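PDB 1L1E: cyclopropane mycolic acid synthase 3 from Mycobacterium tuberculosis, which probably converts a double bond of alpha mycolic acids into the proximal cyclopropane ring by transferring a methylene group from S-adenosyl-L-methionine. Local coordinates for residues D131-I136 and R156-D161; K163-T168 and Q282-K287; M238-L243 and Y265-A270. All blocks are in the same frame, centred on the assembly; numbering follows the deposited sequence.

Interaction 1 of 3, residues D131-I136 and R156-D161. With SAH (S-adenosyl-L-homocysteine), chain D.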
loop_
_atom_site.group_PDB
_atom_site.type_symbol
_atom_site.label_atom_id
_atom_site.label_comp_id
_atom_site.label_asym_id
_atom_site.label_seq_id
_atom_site.Cartn_x
_atom_site.Cartn_y
_atom_site.Cartn_z
ATOM N N ASP A 131 -12.498 13.305 7.759
ATOM C CA ASP A 131 -11.970 14.475 7.067
ATOM C C ASP A 131 -11.080 14.170 5.871
ATOM O O ASP A 131 -11.123 14.881 4.859
ATOM C CB ASP A 131 -11.185 15.358 8.041
ATOM C CG ASP A 131 -12.060 15.968 9.112
ATOM O OD1 ASP A 131 -13.021 16.688 8.756
ATOM O OD2 ASP A 131 -11.780 15.728 10.308
ATOM N N ARG A 132 -10.277 13.120 5.994
ATOM C CA ARG A 132 -9.333 12.740 4.953
ATOM C C ARG A 132 -9.192 11.230 4.924
ATOM O O ARG A 132 -9.580 10.547 5.874
ATOM C CB ARG A 132 -7.960 13.369 5.242
ATOM C CG ARG A 132 -7.963 14.889 5.401
ATOM C CD ARG A 132 -8.256 15.581 4.085
ATOM N NE ARG A 132 -7.981 17.018 4.127
ATOM C CZ ARG A 132 -8.847 17.950 4.522
ATOM N NH1 ARG A 132 -10.069 17.618 4.917
ATOM N NH2 ARG A 132 -8.491 19.225 4.519
ATOM N N ILE A 133 -8.617 10.719 3.837
ATOM C CA ILE A 133 -8.430 9.282 3.671
ATOM C C ILE A 133 -7.076 8.984 3.052
ATOM O O ILE A 133 -6.580 9.742 2.212
ATOM C CB ILE A 133 -9.514 8.683 2.748
ATOM C CG1 ILE A 133 -10.888 8.813 3.392
ATOM C CG2 ILE A 133 -9.214 7.203 2.455
ATOM C CD1 ILE A 133 -12.024 8.415 2.440
ATOM N N VAL A 134 -6.477 7.883 3.482
ATOM C CA VAL A 134 -5.198 7.447 2.952
ATOM C C VAL A 134 -5.311 5.939 2.732
ATOM O O VAL A 134 -5.825 5.212 3.591
ATOM C CB VAL A 134 -4.036 7.749 3.948
ATOM C CG1 VAL A 134 -4.246 6.982 5.266
ATOM C CG2 VAL A 134 -2.702 7.366 3.319
ATOM N N SER A 135 -4.853 5.468 1.578
ATOM C CA SER A 135 -4.896 4.042 1.266
ATOM C C SER A 135 -3.610 3.694 0.524
ATOM O O SER A 135 -3.395 4.137 -0.603
ATOM C CB SER A 135 -6.105 3.713 0.392
ATOM O OG SER A 135 -6.215 2.308 0.214
ATOM N N ILE A 136 -2.759 2.903 1.166
ATOM C CA ILE A 136 -1.473 2.555 0.591
ATOM C C ILE A 136 -1.296 1.058 0.406
ATOM O O ILE A 136 -1.207 0.316 1.381
ATOM C CB ILE A 136 -0.327 3.101 1.496
ATOM C CG1 ILE A 136 -0.416 4.622 1.580
ATOM C CG2 ILE A 136 1.028 2.700 0.950
ATOM C CD1 ILE A 136 0.491 5.224 2.660
ATOM N N ARG A 156 -18.312 9.652 -0.772
ATOM C CA ARG A 156 -19.449 10.032 0.060
ATOM C C ARG A 156 -19.128 10.190 1.554
ATOM O O ARG A 156 -19.915 10.750 2.308
ATOM C CB ARG A 156 -20.586 9.028 -0.162
ATOM C CG ARG A 156 -21.147 9.082 -1.601
ATOM C CD ARG A 156 -22.202 8.011 -1.893
ATOM N NE ARG A 156 -22.818 8.192 -3.214
ATOM C CZ ARG A 156 -23.767 7.405 -3.714
ATOM N NH1 ARG A 156 -24.219 6.375 -3.006
ATOM N NH2 ARG A 156 -24.275 7.648 -4.922
ATOM N N THR A 157 -17.967 9.713 1.980
ATOM C CA THR A 157 -17.586 9.826 3.381
ATOM C C THR A 157 -16.774 11.094 3.622
ATOM O O THR A 157 -16.699 11.589 4.744
ATOM C CB THR A 157 -16.753 8.616 3.825
ATOM O OG1 THR A 157 -15.602 8.499 2.982
ATOM C CG2 THR A 157 -17.578 7.347 3.733
ATOM N N LEU A 158 -16.169 11.609 2.557
ATOM C CA LEU A 158 -15.342 12.803 2.620
ATOM C C LEU A 158 -16.161 14.076 2.614
ATOM O O LEU A 158 -17.275 14.104 2.097
ATOM C CB LEU A 158 -14.375 12.841 1.434
ATOM C CG LEU A 158 -13.283 11.774 1.414
ATOM C CD1 LEU A 158 -12.523 11.823 0.086
ATOM C CD2 LEU A 158 -12.352 12.004 2.599
ATOM N N PRO A 159 -15.608 15.154 3.189
ATOM C CA PRO A 159 -16.280 16.452 3.251
ATOM C C PRO A 159 -16.031 17.250 1.973
ATOM O O PRO A 159 -15.267 16.821 1.102
ATOM C CB PRO A 159 -15.644 17.104 4.468
ATOM C CG PRO A 159 -14.228 16.634 4.372
ATOM C CD PRO A 159 -14.383 15.161 4.009
ATOM N N ALA A 160 -16.678 18.408 1.868
ATOM C CA ALA A 160 -16.528 19.279 0.706
ATOM C C ALA A 160 -15.064 19.493 0.330
ATOM O O ALA A 160 -14.710 19.421 -0.849
ATOM C CB ALA A 160 -17.186 20.618 0.977
ATOM N N ASP A 161 -14.220 19.762 1.323
ATOM C CA ASP A 161 -12.794 19.990 1.071
ATOM C C ASP A 161 -11.950 18.758 1.363
ATOM O O ASP A 161 -10.765 18.863 1.678
ATOM C CB ASP A 161 -12.275 21.161 1.912
ATOM C CG ASP A 161 -12.568 21.000 3.392
ATOM O OD1 ASP A 161 -12.270 19.927 3.959
ATOM O OD2 ASP A 161 -13.090 21.961 3.998
HETATM N N SAH D . -1.161 0.094 4.113
HETATM C CA SAH D . -0.278 -0.802 4.861
HETATM C CB SAH D . -0.587 -2.278 4.526
HETATM C CG SAH D . -0.519 -2.673 3.048
HETATM S SD SAH D . -0.887 -4.408 2.746
HETATM C C SAH D . 1.197 -0.506 4.537
HETATM O O SAH D . 1.445 0.414 3.753
HETATM O OXT SAH D . 2.074 -1.216 5.049
HETATM C "C5'" SAH D . -2.642 -4.313 2.250
HETATM C "C4'" SAH D . -3.612 -3.919 3.370
HETATM O "O4'" SAH D . -4.939 -3.594 2.865
HETATM C "C3'" SAH D . -3.839 -5.028 4.394
HETATM O "O3'" SAH D . -3.959 -4.405 5.692
HETATM C "C2'" SAH D . -5.138 -5.649 3.955
HETATM O "O2'" SAH D . -5.742 -6.422 4.996
HETATM C "C1'" SAH D . -5.909 -4.430 3.548
HETATM N N9 SAH D . -7.072 -4.698 2.673
HETATM C C8 SAH D . -7.180 -5.427 1.532
HETATM N N7 SAH D . -8.341 -5.475 0.967
HETATM C C5 SAH D . -9.119 -4.693 1.812
HETATM C C6 SAH D . -10.498 -4.304 1.806
HETATM N N6 SAH D . -11.360 -4.688 0.851
HETATM N N1 SAH D . -10.946 -3.496 2.833
HETATM C C2 SAH D . -10.081 -3.101 3.799
HETATM N N3 SAH D . -8.770 -3.400 3.907
HETATM C C4 SAH D . -8.350 -4.209 2.871
#

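Interaction 2 of 3, residues K163-T168 and Q282-K287. With CO3 (carbonate ion), chain C.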
loop_
_atom_site.group_PDB
_atom_site.type_symbol
_atom_site.label_atom_id
_atom_site.label_comp_id
_atom_site.label_asym_id
_atom_site.label_seq_id
_atom_site.Cartn_x
_atom_site.Cartn_y
_atom_site.Cartn_z
ATOM N N LYS A 163 -9.992 15.065 0.708
ATOM C CA LYS A 163 -9.076 14.526 -0.272
ATOM C C LYS A 163 -8.649 13.161 0.207
ATOM O O LYS A 163 -8.664 12.878 1.406
ATOM C CB LYS A 163 -7.854 15.436 -0.448
ATOM C CG LYS A 163 -7.248 15.953 0.849
ATOM C CD LYS A 163 -7.766 17.352 1.193
ATOM C CE LYS A 163 -7.287 18.391 0.179
ATOM N NZ LYS A 163 -7.801 19.770 0.457
ATOM N N MET A 164 -8.308 12.305 -0.748
ATOM C CA MET A 164 -7.853 10.959 -0.457
ATOM C C MET A 164 -6.528 10.781 -1.180
ATOM O O MET A 164 -6.332 11.321 -2.281
ATOM C CB MET A 164 -8.876 9.926 -0.967
ATOM C CG MET A 164 -8.353 8.478 -1.088
ATOM S SD MET A 164 -9.676 7.199 -1.184
ATOM C CE MET A 164 -10.378 7.501 -2.789
ATOM N N LEU A 165 -5.608 10.062 -0.550
ATOM C CA LEU A 165 -4.326 9.778 -1.172
ATOM C C LEU A 165 -4.421 8.295 -1.463
ATOM O O LEU A 165 -4.489 7.486 -0.542
ATOM C CB LEU A 165 -3.158 10.049 -0.217
ATOM C CG LEU A 165 -1.730 9.852 -0.768
ATOM C CD1 LEU A 165 -1.435 8.379 -0.973
ATOM C CD2 LEU A 165 -1.566 10.623 -2.087
ATOM N N LEU A 166 -4.439 7.948 -2.744
ATOM C CA LEU A 166 -4.540 6.568 -3.181
ATOM C C LEU A 166 -3.173 6.179 -3.741
ATOM O O LEU A 166 -2.739 6.732 -4.739
ATOM C CB LEU A 166 -5.597 6.458 -4.291
ATOM C CG LEU A 166 -6.430 5.189 -4.481
ATOM C CD1 LEU A 166 -6.787 5.047 -5.967
ATOM C CD2 LEU A 166 -5.689 3.975 -4.003
ATOM N N HIS A 167 -2.518 5.225 -3.092
ATOM C CA HIS A 167 -1.201 4.749 -3.486
ATOM C C HIS A 167 -1.380 3.301 -3.932
ATOM O O HIS A 167 -1.839 2.459 -3.162
ATOM C CB HIS A 167 -0.259 4.888 -2.277
ATOM C CG HIS A 167 1.009 4.101 -2.375
ATOM N ND1 HIS A 167 2.214 4.594 -1.924
ATOM C CD2 HIS A 167 1.252 2.836 -2.789
ATOM C CE1 HIS A 167 3.142 3.665 -2.053
ATOM N NE2 HIS A 167 2.585 2.588 -2.575
ATOM N N THR A 168 -1.027 3.017 -5.181
ATOM C CA THR A 168 -1.207 1.675 -5.720
ATOM C C THR A 168 -0.309 1.373 -6.909
ATOM O O THR A 168 0.141 2.280 -7.606
ATOM C CB THR A 168 -2.670 1.488 -6.201
ATOM O OG1 THR A 168 -3.557 1.650 -5.088
ATOM C CG2 THR A 168 -2.873 0.118 -6.811
ATOM N N GLN A 282 0.960 7.523 -6.795
ATOM C CA GLN A 282 0.231 8.075 -5.671
ATOM C C GLN A 282 -0.698 9.092 -6.319
ATOM O O GLN A 282 -0.240 10.059 -6.938
ATOM C CB GLN A 282 1.164 8.785 -4.676
ATOM C CG GLN A 282 2.100 7.877 -3.857
ATOM C CD GLN A 282 2.531 8.530 -2.535
ATOM O OE1 GLN A 282 2.580 9.757 -2.424
ATOM N NE2 GLN A 282 2.845 7.709 -1.533
ATOM N N PHE A 283 -2.002 8.855 -6.199
ATOM C CA PHE A 283 -2.996 9.751 -6.771
ATOM C C PHE A 283 -3.617 10.602 -5.686
ATOM O O PHE A 283 -4.103 10.083 -4.681
ATOM C CB PHE A 283 -4.133 8.973 -7.445
ATOM C CG PHE A 283 -3.689 8.062 -8.556
ATOM C CD1 PHE A 283 -3.256 6.775 -8.284
ATOM C CD2 PHE A 283 -3.748 8.485 -9.885
ATOM C CE1 PHE A 283 -2.889 5.909 -9.317
ATOM C CE2 PHE A 283 -3.386 7.629 -10.923
ATOM C CZ PHE A 283 -2.957 6.337 -10.640
ATOM N N THR A 284 -3.598 11.911 -5.881
ATOM C CA THR A 284 -4.222 12.788 -4.926
ATOM C C THR A 284 -5.569 13.115 -5.552
ATOM O O THR A 284 -5.638 13.643 -6.664
ATOM C CB THR A 284 -3.413 14.075 -4.707
ATOM O OG1 THR A 284 -2.097 13.741 -4.235
ATOM C CG2 THR A 284 -4.109 14.951 -3.667
ATOM N N LEU A 285 -6.636 12.772 -4.846
ATOM C CA LEU A 285 -7.982 13.015 -5.344
ATOM C C LEU A 285 -8.762 13.948 -4.418
ATOM O O LEU A 285 -8.836 13.720 -3.210
ATOM C CB LEU A 285 -8.723 11.686 -5.473
ATOM C CG LEU A 285 -7.917 10.536 -6.078
ATOM C CD1 LEU A 285 -8.736 9.272 -6.001
ATOM C CD2 LEU A 285 -7.534 10.850 -7.507
ATOM N N GLU A 286 -9.338 14.998 -4.990
ATOM C CA GLU A 286 -10.113 15.956 -4.210
ATOM C C GLU A 286 -11.606 15.807 -4.490
ATOM O O GLU A 286 -12.019 15.683 -5.642
ATOM C CB GLU A 286 -9.675 17.382 -4.530
ATOM C CG GLU A 286 -8.306 17.742 -3.977
ATOM C CD GLU A 286 -7.986 19.209 -4.155
ATOM O OE1 GLU A 286 -8.863 20.037 -3.845
ATOM O OE2 GLU A 286 -6.865 19.535 -4.597
ATOM N N LYS A 287 -12.413 15.814 -3.432
ATOM C CA LYS A 287 -13.859 15.678 -3.581
ATOM C C LYS A 287 -14.417 16.901 -4.295
ATOM O O LYS A 287 -13.783 17.956 -4.313
ATOM C CB LYS A 287 -14.522 15.524 -2.209
ATOM C CG LYS A 287 -16.044 15.433 -2.259
ATOM C CD LYS A 287 -16.625 14.869 -0.968
ATOM C CE LYS A 287 -18.135 14.702 -1.086
ATOM N NZ LYS A 287 -18.733 13.870 -0.003
HETATM C C CO3 C . 2.467 -0.874 -3.101
HETATM O O1 CO3 C . 1.269 -0.254 -3.751
HETATM O O2 CO3 C . 2.608 -2.230 -3.075
HETATM O O3 CO3 C . 3.411 -0.078 -2.552
#

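Interaction 3 of 3, residues M238-L243 and Y265-A270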
loop_
_atom_site.group_PDB
_atom_site.type_symbol
_atom_site.label_atom_id
_atom_site.label_comp_id
_atom_site.label_asym_id
_atom_site.label_seq_id
_atom_site.Cartn_x
_atom_site.Cartn_y
_atom_site.Cartn_z
ATOM N N MET A 238 15.664 -4.798 -1.144
ATOM C CA MET A 238 15.955 -4.854 0.277
ATOM C C MET A 238 15.142 -5.900 1.031
ATOM O O MET A 238 15.667 -6.543 1.937
ATOM C CB MET A 238 15.803 -3.466 0.900
ATOM C CG MET A 238 16.883 -2.487 0.415
ATOM S SD MET A 238 16.777 -0.834 1.123
ATOM C CE MET A 238 17.667 -1.046 2.626
ATOM N N TRP A 239 13.874 -6.093 0.668
ATOM C CA TRP A 239 13.086 -7.121 1.346
ATOM C C TRP A 239 13.675 -8.485 1.031
ATOM O O TRP A 239 13.725 -9.365 1.893
ATOM C CB TRP A 239 11.618 -7.103 0.901
ATOM C CG TRP A 239 10.789 -5.986 1.488
ATOM C CD1 TRP A 239 11.010 -5.320 2.664
ATOM C CD2 TRP A 239 9.579 -5.451 0.946
ATOM N NE1 TRP A 239 10.012 -4.406 2.884
ATOM C CE2 TRP A 239 9.118 -4.465 1.844
ATOM C CE3 TRP A 239 8.833 -5.711 -0.219
ATOM C CZ2 TRP A 239 7.949 -3.734 1.618
ATOM C CZ3 TRP A 239 7.669 -4.983 -0.444
ATOM C CH2 TRP A 239 7.240 -4.007 0.468
ATOM N N ALA A 240 14.123 -8.661 -0.212
ATOM C CA ALA A 240 14.706 -9.926 -0.646
ATOM C C ALA A 240 15.991 -10.229 0.120
ATOM O O ALA A 240 16.167 -11.334 0.651
ATOM C CB ALA A 240 14.987 -9.880 -2.153
ATOM N N THR A 241 16.884 -9.243 0.174
ATOM C CA THR A 241 18.165 -9.389 0.877
ATOM C C THR A 241 17.966 -9.782 2.337
ATOM O O THR A 241 18.686 -10.623 2.865
ATOM C CB THR A 241 18.985 -8.070 0.806
ATOM O OG1 THR A 241 19.299 -7.784 -0.564
ATOM C CG2 THR A 241 20.289 -8.189 1.606
ATOM N N ALA A 242 16.973 -9.177 2.978
ATOM C CA ALA A 242 16.668 -9.457 4.374
ATOM C C ALA A 242 16.114 -10.879 4.556
ATOM O O ALA A 242 16.541 -11.622 5.452
ATOM C CB ALA A 242 15.671 -8.430 4.892
ATOM N N LEU A 243 15.169 -11.255 3.696
ATOM C CA LEU A 243 14.568 -12.579 3.754
ATOM C C LEU A 243 15.660 -13.622 3.570
ATOM O O LEU A 243 15.744 -14.585 4.331
ATOM C CB LEU A 243 13.508 -12.736 2.656
ATOM C CG LEU A 243 12.772 -14.079 2.570
ATOM C CD1 LEU A 243 12.182 -14.450 3.915
ATOM C CD2 LEU A 243 11.672 -13.981 1.520
ATOM N N TYR A 265 8.999 -13.887 -5.739
ATOM C CA TYR A 265 8.141 -12.724 -5.865
ATOM C C TYR A 265 8.957 -11.441 -5.761
ATOM O O TYR A 265 8.878 -10.567 -6.627
ATOM C CB TYR A 265 7.062 -12.793 -4.781
ATOM C CG TYR A 265 6.515 -11.477 -4.278
ATOM C CD1 TYR A 265 5.910 -10.561 -5.139
ATOM C CD2 TYR A 265 6.546 -11.177 -2.914
ATOM C CE1 TYR A 265 5.345 -9.379 -4.648
ATOM C CE2 TYR A 265 5.985 -10.007 -2.416
ATOM C CZ TYR A 265 5.387 -9.115 -3.282
ATOM O OH TYR A 265 4.823 -7.967 -2.774
ATOM N N LEU A 266 9.768 -11.348 -4.715
ATOM C CA LEU A 266 10.562 -10.153 -4.488
ATOM C C LEU A 266 11.602 -9.887 -5.571
ATOM O O LEU A 266 11.679 -8.774 -6.103
ATOM C CB LEU A 266 11.235 -10.238 -3.114
ATOM C CG LEU A 266 10.293 -10.487 -1.927
ATOM C CD1 LEU A 266 11.124 -10.722 -0.695
ATOM C CD2 LEU A 266 9.331 -9.320 -1.725
ATOM N N THR A 267 12.400 -10.898 -5.904
ATOM C CA THR A 267 13.432 -10.725 -6.919
ATOM C C THR A 267 12.831 -10.490 -8.297
ATOM O O THR A 267 13.323 -9.660 -9.060
ATOM C CB THR A 267 14.374 -11.942 -6.978
ATOM O OG1 THR A 267 14.995 -12.124 -5.699
ATOM C CG2 THR A 267 15.473 -11.716 -8.017
ATOM N N GLY A 268 11.759 -11.211 -8.610
ATOM C CA GLY A 268 11.119 -11.053 -9.902
ATOM C C GLY A 268 10.453 -9.705 -10.110
ATOM O O GLY A 268 10.553 -9.122 -11.185
ATOM N N CYS A 269 9.756 -9.205 -9.096
ATOM C CA CYS A 269 9.094 -7.911 -9.224
ATOM C C CYS A 269 10.113 -6.774 -9.226
ATOM O O CYS A 269 9.888 -5.730 -9.841
ATOM C CB CYS A 269 8.076 -7.703 -8.099
ATOM S SG CYS A 269 6.530 -8.651 -8.285
ATOM N N ALA A 270 11.232 -6.968 -8.538
ATOM C CA ALA A 270 12.256 -5.934 -8.505
ATOM C C ALA A 270 12.713 -5.669 -9.938
ATOM O O ALA A 270 12.905 -4.515 -10.331
ATOM C CB ALA A 270 13.434 -6.371 -7.640
#

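Interaction 1 of 3, residues D131-I136 and R156-D161
Arg-132 and Asp-161 meet at about a right angle, their guanidinium and carboxylate planes 62° apart. The salt bridge between them is long, 3.3 Å from NH1 of Arg-132 to OD1 of Asp-161, and its hydrogen bond is weak and bent. The same NH1 makes a much straighter bond (172°) to the backbone O of Asp-131, 2.9 Å away, which lies in the guanidinium plane although the donor sits above that carbonyl's own plane. Although CB of Arg-132 leads away from 156-161, a bend at chi2 (-69°) brings CD back toward that segment. The backbone O of Asp-161 lies over one guanidinium face, toward its rim. NE is taken by the carbonyl of Leu-60. Next to this polar end, CD of Pro-159 rests 3.4 Å from O of Asp-131.

The apolar half is built by Ile-133, whose CG1-CD1 arm reaches the turn and crosses Leu-158 obliquely. Its CG1 lies 3.6 Å from CD2 of Leu-158, while CD1 also meets OG1 of Thr-157, a hydroxyl bonded back to the carbonyl of Thr-154.

The contact lies within one beta-alpha-beta unit (132-136, 147-157, 163-170) of the Rossmann-like methyltransferase fold: the turn after helix 147-157 folds against the start of strand 132-136, whose far end offers O of Ile-136 to S-adenosyl-L-homocysteine. Strands 67-71 and 163-170 flank 132-136 in the sheet.

Interaction 2 of 3, residues K163-T168 and Q282-K287
Met-164 and Leu-166 pair with Leu-285 and Phe-283 where the antiparallel strand 279-286 is inserted between 163-170 and 221-227, giving the strand order 3-2-1-4-5-7-6 of class I S-adenosylmethionine-dependent methyltransferases. Strands 163-168 and 282-286 run at 160° to each other. Met-164 with Leu-285, and Leu-166 with Phe-283, are the hydrogen-bonded pairs, each closed by two backbone bonds; the shortest joins N of Phe-283 to O of Leu-166 at 2.7 Å. Between these pairs, CA of Leu-165 approaches O of Phe-283 in a CA-H...O contact of 3.5 Å.

On one face, Met-164 and Leu-285 lie side by side and point the same way, with CE 4.0 Å from CD1. Phe-283 presents its ring edge to the backbone, O of Leu-166 lying in the ring plane 3.6 Å from CD1.

The other face carries His-167 and Gln-282, which are joined through a hydrogen bond at their ends. NE2 of Gln-282 donates to ND1 of His-167 over 3.2 Å, nearly straight at 168° and close to both the ring and amide planes, although those planes are 62° apart. The ring's remaining nitrogen, NE2, donates to O3 of the bound carbonate, 2.8 Å away. Gln-282, its OE1 held in turn by Lys-59, is a second-shell residue behind the His-167 that grips the carbonate, and its bond to ND1 would limit rotation of the ring. Farther along this face, CD2 of Leu-165 packs on OG1 of Thr-284.

Strand 132-136 continues the sheet beside 163-170, and strand 221-227 beside 279-286. Helix 147-157 covers the Met-164 and Leu-285 face through Phe-151.

Interaction 3 of 3, residues M238-L243 and Y265-A270
Leu-266 is the bump of an antiparallel helix pair, set into a shallow hollow on helix 229-245 formed by Trp-239, Ala-240 and Leu-243. The axes of the segments 238-243 and 265-270 run at 154° and come within 8.8 Å. Small Ala-240 makes room for this approach: its CB lies 3.9 Å from CB of Leu-266, and no hydrogen bond crosses the interface.

Chi1 of Leu-266 (-55°) sets CG anti to the carbonyl carbon; beyond it, the two methyls take different parts of the hollow. CD1 presses against the backbone, 3.7 Å from CA of Ala-240, and also touches CD2 of Leu-243 at 4.0 Å. CD2 turns to the indole, meeting CE3 of Trp-239 at 3.9 Å. The Trp-239 and Leu-243 side chains each cross Leu-266 at about a right angle, forming two walls around the shallow floor left by Ala-240.

Beyond the leucine, Trp-239 packs edge-to-face with Phe-26 and meets Tyr-33, a residue assigned to S-adenosylmethionine binding by similarity. About one turn along from Leu-266, Cys-269, the active-site residue inferred by similarity, lies against Leu-236, Phe-191 and Ile-195. The helix pair thus joins packing near the cofactor pocket to the helix bearing that cysteine. At the exposed border, Thr-267 adds a light touch, its OG1 standing 4.2 Å from CB of Ala-240.

Interactions 1 and 2 are adjoining parts of one sheet, their centres 9 Å apart. Strand 163-170 lies beside 132-136, with N of His-167 2.9 Å from O of Ser-135, while NZ of Lys-287 reaches O of Leu-158 at 2.6 Å. Interaction 3 belongs to the helical part, across the chain's centre; its centre is 33 Å from that of interaction 1 and 27 Å from that of interaction 2. The bound S-adenosyl-L-homocysteine touches Ile-136, and the side chains of His-167, which also binds the carbonate, and Trp-239 are each about 7 Å from it. Sheet pairing and helix packing thus border the same cofactor region from different sides of the chain.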